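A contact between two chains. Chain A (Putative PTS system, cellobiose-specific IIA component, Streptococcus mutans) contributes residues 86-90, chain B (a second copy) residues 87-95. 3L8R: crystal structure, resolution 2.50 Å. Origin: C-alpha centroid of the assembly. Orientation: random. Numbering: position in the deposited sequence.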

# COMPACT_ATOMS: atom_id res chain seq x y z
N GLU A 86 -1.69 24.84 -7.46
CA GLU A 86 -1.88 23.81 -8.46
C GLU A 86 -0.65 22.94 -8.51
O GLU A 86 0.46 23.45 -8.39
CB GLU A 86 -2.10 24.45 -9.84
CG GLU A 86 -3.45 25.15 -10.01
CD GLU A 86 -4.62 24.29 -9.55
OE1 GLU A 86 -5.42 24.77 -8.70
OE2 GLU A 86 -4.72 23.13 -10.03
N ILE A 87 -0.88 21.63 -8.71
CA ILE A 87 0.16 20.59 -8.65
C ILE A 87 -0.16 19.51 -9.66
O ILE A 87 -1.08 18.72 -9.45
CB ILE A 87 0.24 19.95 -7.24
CG1 ILE A 87 0.81 20.92 -6.21
CG2 ILE A 87 0.99 18.60 -7.25
CD1 ILE A 87 1.02 20.28 -4.86
N LYS A 88 0.60 19.47 -10.76
CA LYS A 88 0.38 18.42 -11.75
C LYS A 88 1.12 17.22 -11.31
O LYS A 88 2.34 17.21 -11.22
CB LYS A 88 0.73 18.81 -13.18
CG LYS A 88 -0.22 19.87 -13.75
CD LYS A 88 -1.74 19.73 -13.32
CE LYS A 88 -2.21 20.86 -12.38
NZ LYS A 88 -3.16 20.34 -11.36
N ILE A 89 0.38 16.19 -10.99
CA ILE A 89 1.05 15.00 -10.54
C ILE A 89 1.59 14.22 -11.73
O ILE A 89 1.00 14.18 -12.82
CB ILE A 89 0.20 14.15 -9.55
CG1 ILE A 89 -0.68 13.18 -10.30
CG2 ILE A 89 -0.55 15.06 -8.54
CD1 ILE A 89 -0.28 11.81 -10.08
N GLU A 90 2.77 13.69 -11.51
CA GLU A 90 3.46 12.93 -12.49
C GLU A 90 3.58 11.52 -11.91
O GLU A 90 3.60 11.37 -10.67
CB GLU A 90 4.85 13.55 -12.68
CG GLU A 90 4.82 15.03 -12.96
CD GLU A 90 4.46 15.38 -14.42
OE1 GLU A 90 4.19 14.48 -15.25
OE2 GLU A 90 4.46 16.61 -14.73
N ILE B 87 -11.38 12.40 -15.96
CA ILE B 87 -11.09 12.58 -14.55
C ILE B 87 -9.66 13.06 -14.40
O ILE B 87 -8.72 12.34 -14.70
CB ILE B 87 -11.27 11.28 -13.78
CG1 ILE B 87 -12.73 10.87 -13.76
CG2 ILE B 87 -10.76 11.45 -12.35
CD1 ILE B 87 -12.96 9.50 -13.27
N LYS B 88 -9.51 14.29 -13.96
CA LYS B 88 -8.21 14.88 -13.86
C LYS B 88 -7.74 14.66 -12.43
O LYS B 88 -8.39 15.10 -11.45
CB LYS B 88 -8.28 16.35 -14.21
CG LYS B 88 -7.02 16.90 -14.88
CD LYS B 88 -5.89 17.09 -13.88
CE LYS B 88 -6.06 18.35 -13.06
NZ LYS B 88 -6.64 19.41 -13.92
N ILE B 89 -6.61 13.96 -12.33
CA ILE B 89 -6.18 13.38 -11.08
C ILE B 89 -6.10 14.36 -9.91
O ILE B 89 -7.15 14.60 -9.23
CB ILE B 89 -5.03 12.35 -11.24
CG1 ILE B 89 -5.66 11.06 -11.79
CG2 ILE B 89 -4.33 12.05 -9.92
CD1 ILE B 89 -7.07 10.73 -11.16
N GLU B 90 -4.95 14.96 -9.64
CA GLU B 90 -4.93 15.69 -8.41
C GLU B 90 -4.40 14.87 -7.24
O GLU B 90 -4.85 13.75 -6.98
CB GLU B 90 -6.37 16.08 -8.09
CG GLU B 90 -6.50 17.36 -7.43
CD GLU B 90 -6.64 18.47 -8.41
OE1 GLU B 90 -7.45 19.38 -8.10
OE2 GLU B 90 -5.96 18.46 -9.47
N ILE B 91 -3.46 15.48 -6.52
CA ILE B 91 -2.72 14.81 -5.47
C ILE B 91 -3.59 14.23 -4.36
O ILE B 91 -3.18 13.20 -3.74
CB ILE B 91 -1.58 15.71 -4.90
CG1 ILE B 91 -0.89 15.02 -3.72
CG2 ILE B 91 -2.10 17.09 -4.48
CD1 ILE B 91 0.55 15.36 -3.52
N ILE B 92 -4.76 14.84 -4.09
CA ILE B 92 -5.68 14.32 -3.02
C ILE B 92 -6.34 13.05 -3.44
O ILE B 92 -6.55 12.18 -2.61
CB ILE B 92 -6.82 15.24 -2.63
CG1 ILE B 92 -7.40 15.89 -3.89
CG2 ILE B 92 -6.33 16.22 -1.63
CD1 ILE B 92 -8.85 16.26 -3.76
N MET B 93 -6.67 12.93 -4.71
CA MET B 93 -7.13 11.62 -5.21
C MET B 93 -6.09 10.51 -4.97
O MET B 93 -6.39 9.51 -4.32
CB MET B 93 -7.51 11.69 -6.69
CG MET B 93 -8.41 10.55 -7.11
SD MET B 93 -9.96 10.52 -6.17
CE MET B 93 -9.90 8.88 -5.54
N VAL B 94 -4.86 10.73 -5.46
CA VAL B 94 -3.77 9.82 -5.25
C VAL B 94 -3.71 9.43 -3.80
O VAL B 94 -3.72 8.22 -3.44
CB VAL B 94 -2.50 10.52 -5.61
CG1 VAL B 94 -1.28 9.60 -5.53
CG2 VAL B 94 -2.63 11.17 -6.98
N HIS B 95 -3.70 10.45 -2.94
CA HIS B 95 -3.55 10.20 -1.50
C HIS B 95 -4.68 9.42 -0.92
O HIS B 95 -4.48 8.57 -0.06
CB HIS B 95 -3.44 11.49 -0.75
CG HIS B 95 -3.25 11.31 0.73
ND1 HIS B 95 -2.20 10.59 1.26
CD2 HIS B 95 -3.95 11.80 1.79
CE1 HIS B 95 -2.26 10.64 2.58
NE2 HIS B 95 -3.31 11.37 2.93
O HOH W 1 -2.49 17.87 -7.36

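The contact is centred on Ile A89, which gives up 75 Å² to the other chain, the largest share of any residue in either stretch. Its CA-to-CB bond points toward chain B, its side chain meets three apolar residues of chain B, and the closest carbon pairs are these. CG1 lies 3.8 Å from CG2 of Ile B89, CG2 lies 3.8 Å from CB of Ile B91, and CD1 lies 3.9 Å from CG2 of Val B94. All three separations are typical of carbon atoms in van der Waals contact, so the evidence is for close packing of one branched side chain against a small apolar surface. Its chi1 is p, at 87°, while chi2, at 113°, falls between wells.

The chain B surface is assembled from a loop and the first turn of a helix. Glu B90 occupies the N-cap position and the helix begins at Ile B91; the backbone bond from His B95 N to Ile B91 O, at 2.9 Å, marks that turn, supported by a weak one from Val B94 N to Glu B90 O at 3.4 Å. One turn of helix thus brings Ile B91 and Val B94 to the same isoleucine. Chain A, by contrast, has no regular helix or strand here. The CA atoms nearest each other across the stretches are Ile A89 CA and Ile B91 CA, 6.3 Å apart, and no direct hydrogen bond crosses between the stretches.

Further out, Ile A87 extends the apolar patch more loosely: its CG2 stands 4.4 Å from CG2 of Ile B91. The same two residues are joined more firmly through water 1, which donates to Ile A87 O at 2.7 Å and accepts from Ile B91 N at 2.7 Å. The water therefore links a loop carbonyl of one chain to the amide at the start of the other chain's helix, an amide that has no carbonyl one turn earlier within the helix to bond.

At the polar edge, Lys A88 starts away from chain B at its CA-to-CB bond, yet its end comes nearer. NZ forms a long salt bridge with Glu B90 OE2 at 3.9 Å and, within its own chain, a salt bridge with Glu A86 OE2 at 3.5 Å, where the hydrogen bond is weak; another weak bond reaches Ile A87 O at 3.3 Å. Lys A88 NZ also sits 4.4 Å from Lys B88 NZ, a like-charge approach that the two nearby carboxylates can help offset. These distances indicate electrostatic attraction at the margin rather than tight, directional bonding.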